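Local coordinates for LAIR1 ecotodomain from MGD21 antibody (Homo sapiens, PDB 7JZK), which forms an immunoglobulin-like ectodomain, carried as an insert in an antibody, that binds the V2 domain of a Plasmodium RIFIN surface antigen, at residues Ser7-Pro12 with Thr23-Gly28; Val30-Phe35 with Glu49-Thr54; Gly74-Ile79 with Leu93-Lys98. All blocks are in the same frame, centred on the assembly; numbering follows the deposited sequence.

Interaction 1: residues Ser7-Pro12 with Thr23-Gly28; sequences SISAEP and TFVCRG
The guanidinium of R27 has V25 CG1 over the centre of one face, 3.8 Å above its plane, and S7 OG at its edge, in plane. The F24 ring has I8 CD1 and A10 CB set obliquely to it and meets the F76 ring, their planes about 30° apart. R27 NH2 donates to S9 OG over 3.1 Å, with the hydroxyl tilted 21° from the guanidinium plane, while the bond from NH1 to the same oxygen is weak. A bend at chi3 turns the arginine tip back over its own strand. Serine suits its place because the short hydroxyl accepts from the arginine while making a weak bond to V25 O. E11 runs extended across V25, its OE1 lying 3.3 Å from V25 CG2; its carboxylate finds its salt bridge in R62.

Beneath these side chains the strands pair antiparallel. S7, S9 and E11 each exchange two backbone hydrogen bonds with R27, V25 and T23, the straightest running from V25 N to S9 O (2.8 Å, 169°). On the opposite face I8 CD1 reaches F24 CB at 3.6 Å and C26 SG at 4.0 Å. That face looks into the core, where L93 of strand 85-97 touches I8, A10 and F24, and C26 forms with C78 the sheet-to-sheet disulfide of an immunoglobulin beta sandwich. Strand 7-11 is an edge of its sheet within the chain; strand 22-28 continues it into strand 58-65.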
loop_
_atom_site.group_PDB
_atom_site.type_symbol
_atom_site.label_atom_id
_atom_site.label_comp_id
_atom_site.label_asym_id
_atom_site.label_seq_id
_atom_site.Cartn_x
_atom_site.Cartn_y
_atom_site.Cartn_z
ATOM N N SER A 7 -18.334 6.595 10.155
ATOM C CA SER A 7 -17.991 7.935 10.607
ATOM C C SER A 7 -16.565 7.920 11.148
ATOM O O SER A 7 -16.058 6.885 11.591
ATOM C CB SER A 7 -18.948 8.454 11.700
ATOM O OG SER A 7 -18.578 7.983 12.993
ATOM N N ILE A 8 -15.920 9.077 11.096
ATOM C CA ILE A 8 -14.542 9.244 11.533
ATOM C C ILE A 8 -14.531 10.340 12.580
ATOM O O ILE A 8 -15.192 11.369 12.404
ATOM C CB ILE A 8 -13.616 9.597 10.340
ATOM C CG1 ILE A 8 -12.223 10.050 10.776
ATOM C CG2 ILE A 8 -14.217 10.644 9.425
ATOM C CD1 ILE A 8 -11.332 8.981 11.285
ATOM N N SER A 9 -13.781 10.118 13.661
ATOM C CA SER A 9 -13.577 11.136 14.687
ATOM C C SER A 9 -12.114 11.100 15.106
ATOM O O SER A 9 -11.415 10.121 14.858
ATOM C CB SER A 9 -14.500 10.937 15.907
ATOM O OG SER A 9 -14.741 9.557 16.168
ATOM N N ALA A 10 -11.650 12.179 15.741
ATOM C CA ALA A 10 -10.280 12.279 16.224
ATOM C C ALA A 10 -10.267 12.650 17.696
ATOM O O ALA A 10 -10.999 13.547 18.123
ATOM C CB ALA A 10 -9.479 13.325 15.440
ATOM N N GLU A 11 -9.409 11.969 18.457
ATOM C CA GLU A 11 -9.268 12.184 19.888
ATOM C C GLU A 11 -7.801 12.449 20.206
ATOM O O GLU A 11 -6.927 11.651 19.813
ATOM C CB GLU A 11 -9.762 10.953 20.656
ATOM C CG GLU A 11 -11.074 10.382 20.113
ATOM C CD GLU A 11 -11.461 9.073 20.768
ATOM O OE1 GLU A 11 -12.596 8.597 20.531
ATOM O OE2 GLU A 11 -10.630 8.515 21.516
ATOM N N PRO A 12 -7.483 13.505 20.962
ATOM C CA PRO A 12 -8.427 14.398 21.644
ATOM C C PRO A 12 -9.057 15.470 20.760
ATOM O O PRO A 12 -9.787 16.282 21.309
ATOM C CB PRO A 12 -7.559 15.063 22.714
ATOM C CG PRO A 12 -6.166 15.109 22.076
ATOM C CD PRO A 12 -6.072 13.870 21.223
ATOM N N THR A 23 -5.640 10.074 17.782
ATOM C CA THR A 23 -6.234 8.797 17.399
ATOM C C THR A 23 -7.480 9.015 16.547
ATOM O O THR A 23 -8.417 9.705 16.968
ATOM C CB THR A 23 -6.594 7.953 18.624
ATOM O OG1 THR A 23 -5.507 7.980 19.559
ATOM C CG2 THR A 23 -6.853 6.511 18.198
ATOM N N PHE A 24 -7.500 8.397 15.368
ATOM C CA PHE A 24 -8.671 8.400 14.506
ATOM C C PHE A 24 -9.499 7.176 14.841
ATOM O O PHE A 24 -8.991 6.052 14.806
ATOM C CB PHE A 24 -8.262 8.371 13.030
ATOM C CG PHE A 24 -7.480 9.570 12.604
ATOM C CD1 PHE A 24 -6.105 9.531 12.566
ATOM C CD2 PHE A 24 -8.122 10.749 12.295
ATOM C CE1 PHE A 24 -5.377 10.638 12.206
ATOM C CE2 PHE A 24 -7.408 11.858 11.919
ATOM C CZ PHE A 24 -6.026 11.805 11.883
ATOM N N VAL A 25 -10.775 7.402 15.134
ATOM C CA VAL A 25 -11.737 6.364 15.496
ATOM C C VAL A 25 -12.740 6.246 14.361
ATOM O O VAL A 25 -13.427 7.221 14.016
ATOM C CB VAL A 25 -12.447 6.674 16.825
ATOM C CG1 VAL A 25 -13.319 5.495 17.248
ATOM C CG2 VAL A 25 -11.430 7.029 17.913
ATOM N N CYS A 26 -12.777 5.068 13.755
ATOM C CA CYS A 26 -13.681 4.745 12.668
ATOM C C CYS A 26 -14.805 3.876 13.209
ATOM O O CYS A 26 -14.546 2.852 13.853
ATOM C CB CYS A 26 -12.933 4.010 11.561
ATOM S SG CYS A 26 -11.720 5.003 10.729
ATOM N N ARG A 27 -16.043 4.291 12.974
ATOM C CA ARG A 27 -17.202 3.567 13.480
ATOM C C ARG A 27 -18.111 3.153 12.343
ATOM O O ARG A 27 -18.380 3.940 11.428
ATOM C CB ARG A 27 -17.968 4.379 14.508
ATOM C CG ARG A 27 -17.296 4.329 15.863
ATOM C CD ARG A 27 -18.162 4.933 16.932
ATOM N NE ARG A 27 -17.413 5.791 17.852
ATOM C CZ ARG A 27 -16.903 6.985 17.558
ATOM N NH1 ARG A 27 -16.249 7.667 18.492
ATOM N NH2 ARG A 27 -17.025 7.498 16.337
ATOM N N GLY A 28 -18.551 1.899 12.420
ATOM C CA GLY A 28 -19.498 1.332 11.495
ATOM C C GLY A 28 -20.449 0.357 12.181
ATOM O O GLY A 28 -20.639 0.372 13.413
#

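Interaction 2: residues Val30-Phe35 with Glu49-Thr54; sequences VGVQTF and EDVSQT
From V30 to F35 the chain passes from a loop into a strand, while the backbone of 49-54 runs past it in the other direction, with V30 near Q53, V32 near V51 and T34 near E49. D50 centres an inverse gamma turn, after which V51 points its side chain toward 30-35. At V32 and V51 the backbones are too far apart to pair, and V51 fills the gap with its side chain. The branched valine serves two neighbours at once. CG1, anti to the carbonyl carbon, meets F35 CD1 at the ring edge (3.7 Å) and V32 CG1 at 4.0 Å; CG2, in the crowded position between N and carbonyl carbon, lies against V32 O. At the ends the aliphatic parts of longer polar residues do the packing: E49 CG lies 3.6 Å from T34 OG1, and the Q53 side chain crosses V30 obliquely, its CG 3.9 Å from V30 CG2. F35 also touches A61, and V32 touches S59, both of strand 58-65. Q33 and T34 both pair with Y81, forming a classic beta bulge at the start of strand 34-38. The contact lies where the chain crosses from strand 45-48 of one sheet to strand 52-55 of the other, as in an immunoglobulin beta sandwich.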
loop_
_atom_site.group_PDB
_atom_site.type_symbol
_atom_site.label_atom_id
_atom_site.label_comp_id
_atom_site.label_asym_id
_atom_site.label_seq_id
_atom_site.Cartn_x
_atom_site.Cartn_y
_atom_site.Cartn_z
ATOM N N VAL A 30 -22.065 -3.562 13.126
ATOM C CA VAL A 30 -21.488 -4.780 13.690
ATOM C C VAL A 30 -21.062 -5.705 12.570
ATOM O O VAL A 30 -21.720 -5.788 11.528
ATOM C CB VAL A 30 -22.485 -5.462 14.646
ATOM C CG1 VAL A 30 -22.186 -6.966 14.794
ATOM C CG2 VAL A 30 -22.457 -4.785 16.013
ATOM N N GLY A 31 -19.945 -6.395 12.774
ATOM C CA GLY A 31 -19.481 -7.340 11.791
ATOM C C GLY A 31 -18.536 -6.782 10.759
ATOM O O GLY A 31 -18.328 -7.428 9.724
ATOM N N VAL A 32 -17.958 -5.600 10.993
ATOM C CA VAL A 32 -16.970 -5.090 10.054
ATOM C C VAL A 32 -15.810 -6.071 10.004
ATOM O O VAL A 32 -15.251 -6.447 11.041
ATOM C CB VAL A 32 -16.480 -3.695 10.471
ATOM C CG1 VAL A 32 -15.298 -3.285 9.605
ATOM C CG2 VAL A 32 -17.589 -2.672 10.373
ATOM N N GLN A 33 -15.449 -6.502 8.798
ATOM C CA GLN A 33 -14.255 -7.325 8.659
ATOM C C GLN A 33 -13.004 -6.469 8.698
ATOM O O GLN A 33 -12.096 -6.724 9.493
ATOM C CB GLN A 33 -14.306 -8.102 7.357
ATOM C CG GLN A 33 -15.598 -8.823 7.163
ATOM C CD GLN A 33 -15.536 -9.712 5.966
ATOM O OE1 GLN A 33 -14.446 -10.069 5.495
ATOM N NE2 GLN A 33 -16.699 -10.067 5.440
ATOM N N THR A 34 -12.970 -5.411 7.890
ATOM C CA THR A 34 -11.792 -4.568 7.826
ATOM C C THR A 34 -12.206 -3.104 7.812
ATOM O O THR A 34 -13.133 -2.717 7.094
ATOM C CB THR A 34 -10.965 -4.860 6.566
ATOM O OG1 THR A 34 -10.840 -6.271 6.377
ATOM C CG2 THR A 34 -9.597 -4.339 6.758
ATOM N N PHE A 35 -11.494 -2.297 8.586
ATOM C CA PHE A 35 -11.554 -0.848 8.487
ATOM C C PHE A 35 -10.318 -0.360 7.742
ATOM O O PHE A 35 -9.204 -0.795 8.048
ATOM C CB PHE A 35 -11.576 -0.214 9.871
ATOM C CG PHE A 35 -12.901 0.294 10.265
ATOM C CD1 PHE A 35 -13.606 -0.310 11.287
ATOM C CD2 PHE A 35 -13.472 1.341 9.579
ATOM C CE1 PHE A 35 -14.861 0.156 11.646
ATOM C CE2 PHE A 35 -14.705 1.810 9.921
ATOM C CZ PHE A 35 -15.408 1.221 10.961
ATOM N N GLU A 49 -7.837 -5.197 10.863
ATOM C CA GLU A 49 -8.911 -6.136 11.128
ATOM C C GLU A 49 -9.184 -6.304 12.613
ATOM O O GLU A 49 -10.094 -7.045 12.974
ATOM C CB GLU A 49 -8.624 -7.501 10.497
ATOM C CG GLU A 49 -8.611 -7.502 8.988
ATOM C CD GLU A 49 -8.617 -8.916 8.433
ATOM O OE1 GLU A 49 -7.694 -9.292 7.672
ATOM O OE2 GLU A 49 -9.560 -9.663 8.771
ATOM N N ASP A 50 -8.440 -5.633 13.485
ATOM C CA ASP A 50 -8.796 -5.662 14.898
ATOM C C ASP A 50 -9.920 -4.644 15.076
ATOM O O ASP A 50 -9.696 -3.478 15.409
ATOM C CB ASP A 50 -7.594 -5.357 15.784
ATOM C CG ASP A 50 -7.956 -5.263 17.279
ATOM O OD1 ASP A 50 -9.000 -5.819 17.715
ATOM O OD2 ASP A 50 -7.200 -4.596 18.019
ATOM N N VAL A 51 -11.150 -5.099 14.857
ATOM C CA VAL A 51 -12.346 -4.279 15.029
ATOM C C VAL A 51 -13.038 -4.740 16.302
ATOM O O VAL A 51 -13.318 -5.932 16.468
ATOM C CB VAL A 51 -13.293 -4.391 13.819
ATOM C CG1 VAL A 51 -12.700 -3.680 12.597
ATOM C CG2 VAL A 51 -13.539 -5.849 13.476
ATOM N N SER A 52 -13.294 -3.811 17.211
ATOM C CA SER A 52 -13.882 -4.169 18.491
ATOM C C SER A 52 -15.352 -3.777 18.459
ATOM O O SER A 52 -15.687 -2.614 18.210
ATOM C CB SER A 52 -13.144 -3.505 19.657
ATOM O OG SER A 52 -12.694 -2.206 19.327
ATOM N N GLN A 53 -16.223 -4.757 18.674
ATOM C CA GLN A 53 -17.660 -4.508 18.720
ATOM C C GLN A 53 -17.978 -3.865 20.060
ATOM O O GLN A 53 -17.928 -4.528 21.096
ATOM C CB GLN A 53 -18.430 -5.806 18.538
ATOM C CG GLN A 53 -19.882 -5.644 18.768
ATOM C CD GLN A 53 -20.578 -6.966 18.841
ATOM O OE1 GLN A 53 -20.311 -7.865 18.042
ATOM N NE2 GLN A 53 -21.481 -7.101 19.804
ATOM N N THR A 54 -18.295 -2.573 20.057
ATOM C CA THR A 54 -18.543 -1.905 21.329
ATOM C C THR A 54 -19.948 -2.179 21.859
ATOM O O THR A 54 -20.126 -2.435 23.056
ATOM C CB THR A 54 -18.326 -0.399 21.165
ATOM O OG1 THR A 54 -19.470 0.173 20.524
ATOM C CG2 THR A 54 -17.119 -0.141 20.291
#

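Interaction 3: residues Gly74-Ile79 with Leu93-Lys98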
loop_
_atom_site.group_PDB
_atom_site.type_symbol
_atom_site.label_atom_id
_atom_site.label_comp_id
_atom_site.label_asym_id
_atom_site.label_seq_id
_atom_site.Cartn_x
_atom_site.Cartn_y
_atom_site.Cartn_z
ATOM N N GLY A 74 -3.697 17.107 7.452
ATOM C CA GLY A 74 -4.418 16.930 6.211
ATOM C C GLY A 74 -5.688 16.128 6.417
ATOM O O GLY A 74 -6.196 16.000 7.528
ATOM N N LEU A 75 -6.203 15.546 5.344
ATOM C CA LEU A 75 -7.467 14.829 5.364
ATOM C C LEU A 75 -7.342 13.319 5.599
ATOM O O LEU A 75 -6.409 12.682 5.118
ATOM C CB LEU A 75 -8.202 15.105 4.053
ATOM C CG LEU A 75 -8.976 16.429 3.883
ATOM C CD1 LEU A 75 -8.265 17.660 4.370
ATOM C CD2 LEU A 75 -9.434 16.602 2.465
ATOM N N PHE A 76 -8.307 12.766 6.351
ATOM C CA PHE A 76 -8.444 11.349 6.680
ATOM C C PHE A 76 -9.916 10.964 6.576
ATOM O O PHE A 76 -10.795 11.786 6.829
ATOM C CB PHE A 76 -7.954 11.001 8.109
ATOM C CG PHE A 76 -6.485 11.275 8.349
ATOM C CD1 PHE A 76 -6.049 12.555 8.695
ATOM C CD2 PHE A 76 -5.536 10.251 8.245
ATOM C CE1 PHE A 76 -4.704 12.808 8.925
ATOM C CE2 PHE A 76 -4.188 10.500 8.481
ATOM C CZ PHE A 76 -3.771 11.780 8.816
ATOM N N ARG A 77 -10.198 9.708 6.217
ATOM C CA ARG A 77 -11.590 9.254 6.181
ATOM C C ARG A 77 -11.625 7.737 6.321
ATOM O O ARG A 77 -10.617 7.060 6.136
ATOM C CB ARG A 77 -12.302 9.697 4.901
ATOM C CG ARG A 77 -12.039 8.814 3.705
ATOM C CD ARG A 77 -12.707 9.395 2.499
ATOM N NE ARG A 77 -12.349 8.689 1.273
ATOM C CZ ARG A 77 -12.888 8.966 0.083
ATOM N NH1 ARG A 77 -13.804 9.928 -0.028
ATOM N NH2 ARG A 77 -12.533 8.278 -0.994
ATOM N N CYS A 78 -12.792 7.206 6.655
ATOM C CA CYS A 78 -12.914 5.778 6.907
ATOM C C CYS A 78 -13.729 5.101 5.822
ATOM O O CYS A 78 -14.575 5.711 5.158
ATOM C CB CYS A 78 -13.556 5.473 8.269
ATOM S SG CYS A 78 -12.837 6.352 9.686
ATOM N N ILE A 79 -13.433 3.826 5.632
ATOM C CA ILE A 79 -14.259 2.980 4.790
ATOM C C ILE A 79 -14.132 1.576 5.349
ATOM O O ILE A 79 -13.095 1.200 5.891
ATOM C CB ILE A 79 -13.841 3.075 3.304
ATOM C CG1 ILE A 79 -14.808 2.308 2.403
ATOM C CG2 ILE A 79 -12.442 2.574 3.116
ATOM C CD1 ILE A 79 -14.458 2.430 0.953
ATOM N N LEU A 93 -12.053 14.331 7.294
ATOM C CA LEU A 93 -11.747 14.993 8.549
ATOM C C LEU A 93 -10.381 15.644 8.383
ATOM O O LEU A 93 -9.437 14.975 7.945
ATOM C CB LEU A 93 -11.681 13.958 9.672
ATOM C CG LEU A 93 -11.687 14.358 11.139
ATOM C CD1 LEU A 93 -13.088 14.747 11.544
ATOM C CD2 LEU A 93 -11.169 13.218 12.000
ATOM N N GLU A 94 -10.264 16.940 8.706
ATOM C CA GLU A 94 -8.994 17.650 8.579
ATOM C C GLU A 94 -8.254 17.643 9.912
ATOM O O GLU A 94 -8.774 18.122 10.920
ATOM C CB GLU A 94 -9.169 19.096 8.126
ATOM C CG GLU A 94 -7.836 19.801 7.786
ATOM C CD GLU A 94 -8.029 21.263 7.421
ATOM O OE1 GLU A 94 -7.397 21.742 6.467
ATOM O OE2 GLU A 94 -8.843 21.940 8.079
ATOM N N LEU A 95 -7.028 17.140 9.904
ATOM C CA LEU A 95 -6.151 17.170 11.060
ATOM C C LEU A 95 -5.247 18.383 10.930
ATOM O O LEU A 95 -4.563 18.548 9.913
ATOM C CB LEU A 95 -5.316 15.893 11.156
ATOM C CG LEU A 95 -4.118 15.995 12.103
ATOM C CD1 LEU A 95 -4.607 16.070 13.536
ATOM C CD2 LEU A 95 -3.167 14.832 11.923
ATOM N N VAL A 96 -5.258 19.229 11.950
ATOM C CA VAL A 96 -4.422 20.413 12.003
ATOM C C VAL A 96 -3.377 20.165 13.072
ATOM O O VAL A 96 -3.715 19.736 14.181
ATOM C CB VAL A 96 -5.254 21.671 12.303
ATOM C CG1 VAL A 96 -4.349 22.906 12.373
ATOM C CG2 VAL A 96 -6.313 21.843 11.231
ATOM N N VAL A 97 -2.104 20.342 12.711
ATOM C CA VAL A 97 -0.976 20.232 13.634
ATOM C C VAL A 97 -0.390 21.625 13.832
ATOM O O VAL A 97 -0.179 22.365 12.861
ATOM C CB VAL A 97 0.090 19.243 13.126
ATOM C CG1 VAL A 97 0.467 19.570 11.712
ATOM C CG2 VAL A 97 1.346 19.290 13.999
ATOM N N LYS A 98 -0.138 21.987 15.083
ATOM C CA LYS A 98 0.361 23.320 15.392
ATOM C C LYS A 98 1.706 23.222 16.090
ATOM O O LYS A 98 2.651 23.878 15.675
ATOM C CB LYS A 98 -0.640 24.084 16.267
ATOM C CG LYS A 98 -0.701 25.597 16.010
ATOM C CD LYS A 98 0.672 26.297 16.067
ATOM C CE LYS A 98 0.536 27.809 15.885
ATOM N NZ LYS A 98 1.735 28.424 15.228
#
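First torsions of -62° at F76, with CG anti to the carbonyl carbon, and 164° at L95, with CG anti to the backbone N, turn the ring and the leucine branch alongside each other on the face they share. F76 CE1 touches both L95 CB and L95 CD2 at 3.9 Å. On the other face L75 CD1 crosses the aliphatic part of E94 obliquely, 4.1 Å from E94 CG, so a glutamate at this exposed site offers methylenes to the leucine, and its carboxylate lies beyond them at the end of an extended side chain. The backbones belong to the antiparallel hairpin of strands 74-82 and 85-97 in the immunoglobulin sandwich. G74 pairs with L95 and F76 with L93, two hydrogen bonds each, and the straightest goes from L95 N to G74 O (2.8 Å, 176°). Glycine fits at 74 because its positive phi would press a CB against the carbonyl before it. L93 O, the acceptor for F76 N at 2.9 Å, also sits near the plane of the F76 ring, at its edge. Phenylalanine suits the inner face, where F76 packs on L37 of strand 34-38 and on R39. The same phenylalanine is also touched by A78 of the Rifin chain.

The three contacts follow one another along the chain, each closing before the next opens, within one immunoglobulin domain. Interaction 1 belongs to the sheet of strands 7-11, 22-28, 58-65 and 52-55, interaction 3 to the sheet facing it, and interaction 2 bridges the two through strands 52-55 and 34-38. Interactions 1 and 3 have centres about 10 Å apart and are locked together by the C26-C78 disulfide, with F24 packed on F76. F35 of interaction 2 packs on C26 and C78. Interactions 2 and 3, with centres about 21 Å apart, lie on opposite sides of the chain's centre; I79, next to C78 in strand 74-82, also packs on A99 of the Rifin chain.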